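Local atomic coordinates of probable CoA-transferase alpha subunit (Rhodococcus jostii, PDB entry 6COJ), a protein that probably transfers or otherwise processes acyl-CoA thioesters as the alpha subunit of a CoA-transferase-family enzyme, and binds a spirocyclic acyl-CoA. Residues 53-58 with 73-78; 117-122 with 134-139; 153-158 with 169-174; 180-185 with 205-210; 193-198 with 234-239. The protein carries 1 engineered substitution. All coordinates share one frame; numbering follows the deposited sequence.

Read from the N terminus, the chain closes three short excursions in series before two longer ones interlock. Contact 1 closes a connection containing strand 62-65 and pairs two helices lying against the parallel sheet. Contact 2 folds the helix that carries pocket residue Ala117 back onto the strand that is outermost, within this chain, in a small antiparallel sheet, and contact 3 completes that sheet as a hairpin; residues 134-139 and 169-174 are hydrogen-bonded neighbours. Contacts 4 and 5 cross, because 193-198 lies between the two segments of contact 4. They join strand 177-184 of the parallel sheet to helix 203-208 and a second small sheet. Leu54 of contact 1 also packs on Leu181 of contact 4.

Contact 1: residues 53-58 with 73-78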
# COMPACT_ATOMS: atom_id res chain seq x y z
N ALA A 53 0.33 -1.45 31.30
CA ALA A 53 0.69 -0.17 31.87
C ALA A 53 -0.49 0.80 31.86
O ALA A 53 -0.67 1.58 32.80
CB ALA A 53 1.91 0.42 31.15
N LEU A 54 -1.31 0.75 30.80
CA LEU A 54 -2.55 1.52 30.80
C LEU A 54 -3.46 1.12 31.96
O LEU A 54 -4.05 1.99 32.62
CB LEU A 54 -3.28 1.32 29.47
CG LEU A 54 -3.13 2.45 28.46
CD1 LEU A 54 -3.77 2.06 27.12
CD2 LEU A 54 -3.75 3.73 28.98
N LEU A 55 -3.58 -0.19 32.23
CA LEU A 55 -4.43 -0.65 33.32
C LEU A 55 -3.94 -0.14 34.67
O LEU A 55 -4.75 0.17 35.55
CB LEU A 55 -4.50 -2.18 33.33
CG LEU A 55 -5.78 -2.79 32.73
CD1 LEU A 55 -6.02 -2.28 31.32
CD2 LEU A 55 -5.74 -4.31 32.77
N ARG A 56 -2.62 -0.06 34.85
CA ARG A 56 -2.07 0.45 36.10
C ARG A 56 -2.35 1.93 36.27
O ARG A 56 -2.42 2.42 37.40
CB ARG A 56 -0.56 0.21 36.14
CG ARG A 56 -0.16 -1.24 36.27
CD ARG A 56 1.30 -1.36 36.67
NE ARG A 56 2.22 -0.81 35.69
CZ ARG A 56 2.70 -1.48 34.64
NH1 ARG A 56 2.34 -2.74 34.45
NH2 ARG A 56 3.54 -0.90 33.80
N SER A 57 -2.49 2.66 35.16
CA SER A 57 -2.68 4.11 35.17
C SER A 57 -4.15 4.46 35.42
O SER A 57 -5.03 3.60 35.47
CB SER A 57 -2.25 4.71 33.83
OG SER A 57 -3.27 4.58 32.83
N ASP A 58 -4.40 5.76 35.55
CA ASP A 58 -5.76 6.28 35.65
C ASP A 58 -6.30 6.77 34.31
O ASP A 58 -7.37 7.40 34.29
CB ASP A 58 -5.86 7.38 36.71
CG ASP A 58 -5.06 8.62 36.36
OD1 ASP A 58 -4.35 8.64 35.33
OD2 ASP A 58 -5.14 9.60 37.14
N GLY A 73 -10.08 -6.53 25.40
CA GLY A 73 -10.68 -7.18 26.56
C GLY A 73 -10.15 -6.64 27.87
O GLY A 73 -10.91 -6.30 28.78
N LEU A 74 -8.82 -6.54 27.99
CA LEU A 74 -8.25 -6.03 29.24
C LEU A 74 -8.68 -4.59 29.49
O LEU A 74 -9.04 -4.23 30.62
CB LEU A 74 -6.73 -6.15 29.21
CG LEU A 74 -6.15 -7.54 29.47
CD1 LEU A 74 -4.64 -7.52 29.24
CD2 LEU A 74 -6.48 -8.05 30.88
N LEU A 75 -8.69 -3.75 28.45
CA LEU A 75 -9.15 -2.38 28.65
C LEU A 75 -10.61 -2.34 29.10
O LEU A 75 -10.98 -1.54 29.97
CB LEU A 75 -8.94 -1.58 27.36
CG LEU A 75 -7.47 -1.34 27.02
CD1 LEU A 75 -7.36 -0.72 25.63
CD2 LEU A 75 -6.79 -0.45 28.06
N CYS A 76 -11.45 -3.23 28.55
CA CYS A 76 -12.84 -3.29 28.97
C CYS A 76 -12.97 -3.77 30.41
O CYS A 76 -13.85 -3.30 31.14
CB CYS A 76 -13.64 -4.20 28.04
SG CYS A 76 -13.99 -3.48 26.42
N SER A 77 -12.10 -4.70 30.82
CA SER A 77 -12.16 -5.18 32.20
C SER A 77 -11.92 -4.06 33.20
O SER A 77 -12.38 -4.16 34.35
CB SER A 77 -11.15 -6.31 32.44
OG SER A 77 -9.83 -5.84 32.62
N ALA A 78 -11.25 -2.99 32.80
CA ALA A 78 -10.97 -1.86 33.68
C ALA A 78 -11.87 -0.67 33.39
O ALA A 78 -11.63 0.42 33.94
CB ALA A 78 -9.50 -1.47 33.60
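The one flat group with a defined neighbour here is the guanidinium of Arg56, which lays one face over Ala53 CA, with that carbon toward the rim of the group, while NH2 reaches back to a salt bridge with Asp24 on helix 23-28. Arg56 takes no part in the meeting with 73-78, which is made by aliphatic branches. Leu55 carries most of it. Its chi1 of -102° lies well off a staggered position; the side chain starts out alongside the second helix, and its two methyls do most of the touching. CD1 approaches Leu74 O at 3.7 Å and Leu75 CD2 at 3.8 Å, so one methyl spans a carbonyl and a side chain. CD2 sits 4.1 Å from Leu74 CB, with the two leucines crossing at about a right angle, and CG rests 4.0 Å from Ala78 CB. Deeper in, Leu54 CD1 meets Leu75 CD2 at 4.0 Å, so Leu75 CD2 is shared by both leucines. Near the C-terminal end of each helical segment a serine hydroxyl folds back on the backbone: Ser57 OG donates to Leu54 O and Ser77 OG to Leu74 O, both 2.7 Å and on a lone pair in the carbonyl plane. Leu289 covers Leu55 and Leu74 from a loop. Adjacent crossover helices meeting side by side through leucines are characteristic of successive beta-alpha-beta units in a Rossmann-like parallel sheet.

Contact 2: residues 117-122 with 134-139; sequences AGMVKC and LPIRAG. Engineered in segment 117-122: Ala117 (natural residue Glu).
Two anti torsions set this contact: Cys122 has SG anti to its backbone N (chi1 -179°), and Ile136 has CG1 anti to its own (chi1 -171°), with the chain extended on to CD1. The isoleucine methyl is thereby driven between turns of the helix, 3.8 Å from Gly118 O and equally 3.8 Å from Cys122 CB. From the helix, Cys122 SG drops onto the strand, 3.6 Å from Leu134 CB, while Leu134 CD1 lies 3.7 Å from Cys122 O. Met119 covers the far end. With CG beside the backbone N and chi2 extended (170°), its SD is carried to 3.5 Å from Ala138 O, a carbonyl oxygen buried without a polar partner in the model; the bend at chi3 only turns the terminal CE. CG also packs 4.3 Å from Ala138 CB, and SD lies 4.1 Å from Gly139 CA. The helix and strand run nearly antiparallel, so Cys122 pairs with the start of 134-139 and Met119 with its end. On the other side of the strand, Pro135 packs on its counterpart, Pro135 of the second subunit. Ala117, engineered from glutamate and near the N-terminal end of this helical segment, turns away from the strand and touches the bound CoA thioester. The arrangement is thus a helix that lends one residue to the ligand pocket, backed by a strand of a small antiparallel sheet.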
# COMPACT_ATOMS: atom_id res chain seq x y z
N ALA A 117 -13.52 -5.42 8.23
CA ALA A 117 -12.09 -5.41 8.57
C ALA A 117 -11.28 -4.57 7.58
O ALA A 117 -10.30 -3.92 7.97
CB ALA A 117 -11.55 -6.83 8.68
N GLY A 118 -11.66 -4.57 6.30
CA GLY A 118 -10.93 -3.77 5.33
C GLY A 118 -11.12 -2.28 5.50
O GLY A 118 -10.28 -1.50 5.03
N MET A 119 -12.21 -1.88 6.18
CA MET A 119 -12.44 -0.47 6.43
C MET A 119 -11.46 0.09 7.45
O MET A 119 -11.16 1.29 7.41
CB MET A 119 -13.88 -0.23 6.88
CG MET A 119 -14.90 -0.48 5.77
SD MET A 119 -16.61 -0.47 6.38
CE MET A 119 -16.78 1.22 6.94
N VAL A 120 -10.98 -0.73 8.39
CA VAL A 120 -9.96 -0.26 9.32
C VAL A 120 -8.71 0.15 8.57
O VAL A 120 -8.20 1.27 8.73
CB VAL A 120 -9.65 -1.33 10.39
CG1 VAL A 120 -8.57 -0.81 11.32
CG2 VAL A 120 -10.90 -1.66 11.21
N LYS A 121 -8.18 -0.74 7.73
CA LYS A 121 -7.01 -0.43 6.92
C LYS A 121 -7.25 0.84 6.11
O LYS A 121 -6.41 1.75 6.07
CB LYS A 121 -6.72 -1.61 6.00
CG LYS A 121 -5.58 -1.36 5.02
CD LYS A 121 -5.49 -2.47 3.98
CE LYS A 121 -4.39 -2.17 2.98
NZ LYS A 121 -4.18 -3.25 1.99
N CYS A 122 -8.42 0.93 5.48
CA CYS A 122 -8.75 2.08 4.65
C CYS A 122 -8.74 3.37 5.47
O CYS A 122 -8.14 4.38 5.06
CB CYS A 122 -10.12 1.83 4.03
SG CYS A 122 -10.72 3.12 2.95
N LEU A 134 -11.43 7.95 2.26
CA LEU A 134 -11.13 7.18 1.05
C LEU A 134 -12.37 6.37 0.70
O LEU A 134 -13.07 5.89 1.60
CB LEU A 134 -9.94 6.23 1.25
CG LEU A 134 -8.55 6.87 1.29
CD1 LEU A 134 -7.49 5.88 1.77
CD2 LEU A 134 -8.19 7.43 -0.10
N PRO A 135 -12.67 6.21 -0.58
CA PRO A 135 -13.85 5.43 -0.97
C PRO A 135 -13.54 3.95 -0.87
O PRO A 135 -12.41 3.52 -1.08
CB PRO A 135 -14.05 5.82 -2.44
CG PRO A 135 -12.63 6.12 -2.92
CD PRO A 135 -11.97 6.78 -1.74
N ILE A 136 -14.58 3.18 -0.57
CA ILE A 136 -14.43 1.73 -0.45
C ILE A 136 -15.79 1.10 -0.67
O ILE A 136 -16.83 1.70 -0.38
CB ILE A 136 -13.81 1.35 0.92
CG1 ILE A 136 -13.45 -0.14 0.99
CG2 ILE A 136 -14.76 1.69 2.07
CD1 ILE A 136 -12.48 -0.52 2.13
N ARG A 137 -15.79 -0.11 -1.24
CA ARG A 137 -17.03 -0.83 -1.46
C ARG A 137 -17.53 -1.48 -0.17
O ARG A 137 -18.73 -1.44 0.12
CB ARG A 137 -16.82 -1.89 -2.54
CG ARG A 137 -18.10 -2.48 -3.08
CD ARG A 137 -17.85 -3.39 -4.28
NE ARG A 137 -16.63 -3.02 -4.98
CZ ARG A 137 -16.63 -2.29 -6.09
NH1 ARG A 137 -15.48 -1.98 -6.68
NH2 ARG A 137 -17.79 -1.87 -6.58
N ALA A 138 -16.62 -2.06 0.61
CA ALA A 138 -16.98 -2.77 1.83
C ALA A 138 -17.82 -1.88 2.75
O ALA A 138 -17.48 -0.72 2.99
CB ALA A 138 -15.71 -3.20 2.57
N GLY A 139 -18.91 -2.45 3.27
CA GLY A 139 -19.83 -1.70 4.10
C GLY A 139 -21.17 -1.52 3.43
O GLY A 139 -22.21 -1.57 4.09

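Contact 3: residues 153-158 with 169-174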
# COMPACT_ATOMS: atom_id res chain seq x y z
N ARG A 153 -20.91 8.24 5.78
CA ARG A 153 -21.61 8.75 4.61
C ARG A 153 -21.06 8.11 3.35
O ARG A 153 -20.00 7.47 3.36
CB ARG A 153 -21.50 10.28 4.55
CG ARG A 153 -22.16 10.97 5.73
CD ARG A 153 -21.84 12.45 5.80
NE ARG A 153 -22.57 13.06 6.92
CZ ARG A 153 -22.41 14.30 7.36
NH1 ARG A 153 -21.53 15.11 6.79
NH2 ARG A 153 -23.13 14.74 8.39
N THR A 154 -21.78 8.28 2.25
CA THR A 154 -21.32 7.80 0.95
C THR A 154 -20.69 8.93 0.15
O THR A 154 -20.79 10.10 0.50
CB THR A 154 -22.47 7.18 0.15
OG1 THR A 154 -23.49 8.16 -0.07
CG2 THR A 154 -23.05 5.99 0.89
N VAL A 155 -20.04 8.54 -0.94
CA VAL A 155 -19.48 9.49 -1.90
C VAL A 155 -19.75 8.93 -3.29
O VAL A 155 -19.58 7.73 -3.53
CB VAL A 155 -17.98 9.73 -1.65
CG1 VAL A 155 -17.19 8.43 -1.74
CG2 VAL A 155 -17.43 10.77 -2.63
N THR A 156 -20.18 9.80 -4.20
CA THR A 156 -20.47 9.39 -5.57
C THR A 156 -19.31 9.75 -6.49
O THR A 156 -18.74 10.84 -6.41
CB THR A 156 -21.75 10.06 -6.04
OG1 THR A 156 -22.83 9.61 -5.21
CG2 THR A 156 -22.07 9.68 -7.48
N SER A 157 -18.94 8.81 -7.35
CA SER A 157 -17.89 9.05 -8.32
C SER A 157 -18.26 10.20 -9.25
O SER A 157 -19.37 10.22 -9.79
CB SER A 157 -17.67 7.82 -9.18
OG SER A 157 -16.68 8.07 -10.16
N PRO A 158 -17.35 11.15 -9.49
CA PRO A 158 -17.62 12.16 -10.52
C PRO A 158 -17.48 11.62 -11.93
O PRO A 158 -17.80 12.35 -12.87
CB PRO A 158 -16.56 13.24 -10.25
CG PRO A 158 -15.46 12.52 -9.58
CD PRO A 158 -16.06 11.38 -8.81
N LEU A 169 -20.17 4.94 -3.30
CA LEU A 169 -19.36 4.08 -2.46
C LEU A 169 -19.37 4.60 -1.03
O LEU A 169 -19.77 5.73 -0.76
CB LEU A 169 -17.92 4.04 -2.99
CG LEU A 169 -17.78 3.47 -4.40
CD1 LEU A 169 -16.58 4.09 -5.12
CD2 LEU A 169 -17.67 1.97 -4.32
N ILE A 170 -18.93 3.76 -0.09
CA ILE A 170 -18.71 4.23 1.27
C ILE A 170 -17.58 5.24 1.26
O ILE A 170 -16.52 4.99 0.66
CB ILE A 170 -18.36 3.06 2.20
CG1 ILE A 170 -19.47 2.01 2.22
CG2 ILE A 170 -18.03 3.56 3.60
CD1 ILE A 170 -20.78 2.48 2.84
N ALA A 171 -17.77 6.38 1.90
CA ALA A 171 -16.67 7.31 2.16
C ALA A 171 -16.14 6.96 3.54
O ALA A 171 -16.68 7.39 4.56
CB ALA A 171 -17.16 8.75 2.12
N MET A 172 -15.11 6.12 3.60
CA MET A 172 -14.55 5.78 4.90
C MET A 172 -13.83 6.99 5.46
O MET A 172 -12.86 7.46 4.86
CB MET A 172 -13.57 4.62 4.74
CG MET A 172 -12.91 4.24 6.05
SD MET A 172 -14.10 3.64 7.25
CE MET A 172 -13.10 3.79 8.72
N PRO A 173 -14.26 7.53 6.60
CA PRO A 173 -13.55 8.69 7.16
C PRO A 173 -12.18 8.29 7.69
O PRO A 173 -11.94 7.14 8.08
CB PRO A 173 -14.47 9.13 8.31
CG PRO A 173 -15.11 7.83 8.76
CD PRO A 173 -15.36 7.08 7.47
N ALA A 174 -11.28 9.26 7.71
CA ALA A 174 -9.96 9.03 8.28
C ALA A 174 -10.08 8.63 9.75
O ALA A 174 -10.84 9.22 10.52
CB ALA A 174 -9.12 10.29 8.17
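Val155 occupies one arm of a beta hairpin, strands 153-156 and 168-173, whose second arm is the middle strand of a three-stranded antiparallel sheet. From its CB outward, the side chain first meets Ala171 CB, 4.0 Å away. CG1 takes the crowded position between the backbone N and the carbonyl carbon (chi1 59°), and this brings it over the neighbouring strand, 3.9 Å from Ala171 CB and also 3.9 Å from Leu169 O. CG2 stands anti to the backbone N. Beyond the hairpin the residue packs on Phe133 and Pro135 of the third strand and on Val155 of the second subunit, so this face of the sheet is also a subunit interface. Arg153 bridges it as well, with NH1 bonded to Pro158 O of that subunit while NH2 pairs with Asp150 of its own chain. The strands cross at a steep 120°, and the regular pairing is short. At Thr154, which lies opposite Ile170 in a non-hydrogen-bonded pair, CB comes to 3.2 Å from Leu169 O. A flanking bond runs from Ala171 N to Arg153 O, 2.9 Å. The firm pair is Val155 with Leu169, each bonded to the other through its backbone: Val155 N gives to Leu169 O at 2.8 Å, and Leu169 N returns to Val155 O over 2.9 Å, almost perfectly straight at 176° and in the carbonyl plane.

Contact 4: residues 180-185 with 205-210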
# COMPACT_ATOMS: atom_id res chain seq x y z
N ALA A 180 -0.76 6.03 19.07
CA ALA A 180 -0.69 4.65 18.64
C ALA A 180 0.25 3.89 19.57
O ALA A 180 1.28 4.42 19.99
CB ALA A 180 -0.15 4.52 17.20
N LEU A 181 -0.14 2.66 19.90
CA LEU A 181 0.68 1.73 20.69
C LEU A 181 0.90 0.50 19.83
O LEU A 181 -0.07 -0.15 19.41
CB LEU A 181 -0.05 1.34 21.98
CG LEU A 181 -0.57 2.48 22.86
CD1 LEU A 181 -1.39 1.90 24.01
CD2 LEU A 181 0.57 3.32 23.38
N VAL A 182 2.16 0.18 19.54
CA VAL A 182 2.50 -0.98 18.72
C VAL A 182 3.68 -1.70 19.35
O VAL A 182 4.47 -1.10 20.08
CB VAL A 182 2.81 -0.61 17.24
CG1 VAL A 182 1.62 0.11 16.59
CG2 VAL A 182 4.07 0.26 17.15
N HIS A 183 3.80 -3.00 19.06
CA HIS A 183 4.90 -3.83 19.54
C HIS A 183 5.57 -4.51 18.36
O HIS A 183 4.90 -5.13 17.53
CB HIS A 183 4.40 -4.92 20.49
CG HIS A 183 5.50 -5.72 21.10
ND1 HIS A 183 6.23 -5.26 22.18
CD2 HIS A 183 6.01 -6.94 20.79
CE1 HIS A 183 7.13 -6.17 22.51
NE2 HIS A 183 7.02 -7.19 21.69
N LEU A 184 6.90 -4.40 18.30
CA LEU A 184 7.68 -4.98 17.21
C LEU A 184 8.83 -5.81 17.77
O LEU A 184 9.11 -5.82 18.97
CB LEU A 184 8.16 -3.90 16.23
CG LEU A 184 7.03 -3.41 15.33
CD1 LEU A 184 7.42 -2.11 14.62
CD2 LEU A 184 6.66 -4.48 14.29
N ASN A 185 9.52 -6.52 16.88
CA ASN A 185 10.51 -7.47 17.36
C ASN A 185 11.85 -6.84 17.68
O ASN A 185 12.57 -7.34 18.55
CB ASN A 185 10.66 -8.64 16.38
CG ASN A 185 9.36 -9.40 16.21
OD1 ASN A 185 9.09 -10.38 16.93
ND2 ASN A 185 8.55 -8.97 15.27
N LEU A 205 0.81 1.62 9.62
CA LEU A 205 -0.34 2.50 9.40
C LEU A 205 -0.83 3.13 10.70
O LEU A 205 -1.20 4.31 10.72
CB LEU A 205 -1.48 1.72 8.74
CG LEU A 205 -1.21 1.15 7.35
CD1 LEU A 205 -2.43 0.41 6.81
CD2 LEU A 205 -0.81 2.26 6.42
N TYR A 206 -0.85 2.37 11.79
CA TYR A 206 -1.25 2.95 13.07
C TYR A 206 -0.33 4.10 13.45
O TYR A 206 -0.79 5.17 13.86
CB TYR A 206 -1.26 1.88 14.17
CG TYR A 206 -2.51 1.02 14.19
CD1 TYR A 206 -3.71 1.53 14.66
CD2 TYR A 206 -2.49 -0.29 13.74
CE1 TYR A 206 -4.86 0.76 14.70
CE2 TYR A 206 -3.63 -1.08 13.77
CZ TYR A 206 -4.81 -0.54 14.24
OH TYR A 206 -5.95 -1.30 14.27
N CYS A 207 0.98 3.91 13.29
CA CYS A 207 1.90 5.00 13.60
C CYS A 207 1.68 6.19 12.68
O CYS A 207 1.66 7.34 13.13
CB CYS A 207 3.35 4.52 13.52
SG CYS A 207 3.79 3.44 14.90
N ALA A 208 1.50 5.93 11.38
CA ALA A 208 1.33 7.01 10.42
C ALA A 208 0.04 7.79 10.65
O ALA A 208 -0.05 8.95 10.26
CB ALA A 208 1.39 6.46 8.99
N ALA A 209 -0.96 7.17 11.27
CA ALA A 209 -2.26 7.80 11.51
C ALA A 209 -2.32 8.58 12.82
O ALA A 209 -3.35 9.21 13.09
CB ALA A 209 -3.36 6.74 11.51
N ALA A 210 -1.26 8.56 13.63
CA ALA A 210 -1.31 9.04 15.00
C ALA A 210 -0.42 10.26 15.21
O ALA A 210 0.56 10.48 14.50
CB ALA A 210 -0.89 7.94 15.98
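Here the last turn of a helix rests on a strand inside the parallel sheet, an apolar helix-on-sheet contact with no hydrogen bond between the two segments. Strand 177-184 lies in the interior of the seven-stranded sheet, and helix 203-208 belongs to the crossover that leads on to its neighbour, strand 213-217. Ala180 points into the helix end. Its CB lies 3.5 Å from Tyr206 O and 3.7 Å from Ala210 CB, so the small methyl is held between the last turn of the helix and Ala210 just beyond it. Ala210 CB, in return, comes to 3.6 Å from Ala180 N. The CA atoms of Ala180 and Cys207, 5.7 Å apart, are the closest such pair across the contact. Two residues on, Val182 points the same way and splits its branches. CG1, beside the backbone N (chi1 -59°), reaches Tyr206 CB at 4.2 Å, whereas CG2, in the crowded position, touches Cys207 SG at 3.9 Å. Cys207 brings that sulfur across by setting it beside its own backbone N (chi1 -73°). Of the Tyr206 side chain, only CB meets the strand; the ring leads away. Ala209 N bonds to Leu205 O, and Ala210 N to Cys207 O, as the chain leaves the helix. Around this pairing, the Tyr206 side chain packs on Leu124 of helix 117-128, Cys207 on Leu237 of strand 235-237, and Leu181, turned to the opposite side of the strand, on Leu54 of helix 48-56; Ala180 and Val182 bond through their backbones to Phe214 of strand 213-217.

Contact 5: residues 193-198 with 234-239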
# COMPACT_ATOMS: atom_id res chain seq x y z
N ALA A 193 12.48 0.43 13.36
CA ALA A 193 12.00 -0.81 13.96
C ALA A 193 11.54 -1.80 12.89
O ALA A 193 11.11 -1.41 11.79
CB ALA A 193 10.90 -0.58 14.99
N ALA A 194 11.61 -3.08 13.25
CA ALA A 194 11.34 -4.16 12.32
C ALA A 194 10.45 -5.21 12.95
O ALA A 194 10.47 -5.43 14.17
CB ALA A 194 12.63 -4.83 11.84
N TYR A 195 9.69 -5.89 12.10
CA TYR A 195 9.05 -7.14 12.46
C TYR A 195 9.86 -8.31 11.90
O TYR A 195 10.57 -8.19 10.89
CB TYR A 195 7.61 -7.21 11.93
CG TYR A 195 7.48 -7.45 10.44
CD1 TYR A 195 7.63 -6.41 9.53
CD2 TYR A 195 7.19 -8.72 9.94
CE1 TYR A 195 7.49 -6.62 8.15
CE2 TYR A 195 7.06 -8.95 8.58
CZ TYR A 195 7.21 -7.90 7.68
OH TYR A 195 7.06 -8.13 6.33
N THR A 196 9.76 -9.43 12.59
CA THR A 196 10.26 -10.71 12.13
C THR A 196 9.08 -11.66 12.14
O THR A 196 8.21 -11.58 13.01
CB THR A 196 11.37 -11.24 13.04
OG1 THR A 196 10.86 -11.41 14.37
CG2 THR A 196 12.54 -10.27 13.09
N GLY A 197 9.03 -12.54 11.17
CA GLY A 197 7.90 -13.42 11.01
C GLY A 197 7.14 -13.08 9.74
O GLY A 197 7.61 -12.34 8.87
N VAL A 198 5.94 -13.64 9.64
CA VAL A 198 5.25 -13.66 8.35
C VAL A 198 4.36 -12.45 8.08
O VAL A 198 3.84 -12.32 6.96
CB VAL A 198 4.46 -14.96 8.13
CG1 VAL A 198 5.39 -16.18 8.12
CG2 VAL A 198 3.34 -15.10 9.19
N ASN A 234 11.55 -5.42 5.97
CA ASN A 234 11.03 -5.60 7.32
C ASN A 234 11.18 -4.35 8.17
O ASN A 234 10.65 -4.32 9.29
CB ASN A 234 11.78 -6.76 7.99
CG ASN A 234 11.50 -8.11 7.34
OD1 ASN A 234 11.96 -8.38 6.23
ND2 ASN A 234 10.78 -8.98 8.04
N LEU A 235 11.88 -3.33 7.67
CA LEU A 235 12.09 -2.08 8.41
C LEU A 235 10.87 -1.20 8.21
O LEU A 235 10.85 -0.28 7.38
CB LEU A 235 13.37 -1.39 7.95
CG LEU A 235 14.67 -2.18 8.08
CD1 LEU A 235 15.82 -1.50 7.35
CD2 LEU A 235 15.01 -2.36 9.56
N ILE A 236 9.81 -1.50 8.97
CA ILE A 236 8.52 -0.86 8.71
C ILE A 236 8.34 0.48 9.41
O ILE A 236 7.47 1.26 9.00
CB ILE A 236 7.31 -1.78 8.93
CG1 ILE A 236 7.17 -2.19 10.40
CG2 ILE A 236 7.37 -3.01 7.99
CD1 ILE A 236 5.84 -2.89 10.70
N LEU A 237 9.12 0.78 10.45
CA LEU A 237 9.07 2.10 11.06
C LEU A 237 10.40 2.81 10.85
O LEU A 237 11.47 2.22 11.05
CB LEU A 237 8.80 2.02 12.56
CG LEU A 237 7.54 1.26 13.03
CD1 LEU A 237 7.31 1.46 14.52
CD2 LEU A 237 6.31 1.68 12.27
N ASN A 238 10.33 4.07 10.45
CA ASN A 238 11.48 4.96 10.40
C ASN A 238 11.34 6.01 11.50
O ASN A 238 10.35 6.04 12.24
CB ASN A 238 11.67 5.53 8.99
CG ASN A 238 10.53 6.44 8.55
OD1 ASN A 238 10.06 7.28 9.32
ND2 ASN A 238 10.07 6.26 7.32
N ARG A 239 12.34 6.89 11.62
CA ARG A 239 12.38 7.79 12.77
C ARG A 239 11.23 8.79 12.78
O ARG A 239 10.88 9.29 13.85
CB ARG A 239 13.72 8.52 12.86
CG ARG A 239 14.89 7.64 13.26
CD ARG A 239 16.17 8.46 13.45
NE ARG A 239 16.73 8.94 12.18
CZ ARG A 239 16.71 10.20 11.77
NH1 ARG A 239 16.15 11.15 12.51
NH2 ARG A 239 17.24 10.51 10.59
O HOH W 1 9.76 -11.83 7.35
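Ala193 opens the segment in the middle strand of a small three-stranded antiparallel sheet, opposite a classic beta bulge in which Ile236 and Leu237 both face it. Its N gives a hydrogen bond to Leu237 O (3.1 Å) and its O accepts one from Leu237 N (3.2 Å); each donor sits above the acceptor's carbonyl plane, not on a lone pair. Ala194 follows with a CA-H...O contact to Asn234 O, while its CB packs on Leu235 CD2. At Leu235 an inverse gamma turn bends the partner strand. Tyr195 N is held by a weak, 3.4 Å bond to Asn234 O. With CG in the crowded position (chi1 75°), the tyrosine ring swings back against the other segment: Ile236 CG2 approaches its edge at CE1, 3.6 Å away, and Asn234 ND2 lies above one face, off toward the rim, with the amide inclined 31° to the ring. The Tyr195 OH continues to Gln233 of the second subunit, so the ring is tied at its tip as well. Asn234 supplies the side-chain hydrogen bond of this contact, ND2 donating to Tyr195 O at 3.0 Å. That oxygen lies near the Asn234 amide plane, while ND2 stands above the Tyr195 carbonyl plane. Past Thr196, a water gives a hydrogen to Gly197 O at 2.7 Å and accepts from Asn234 ND2 at 3.1 Å.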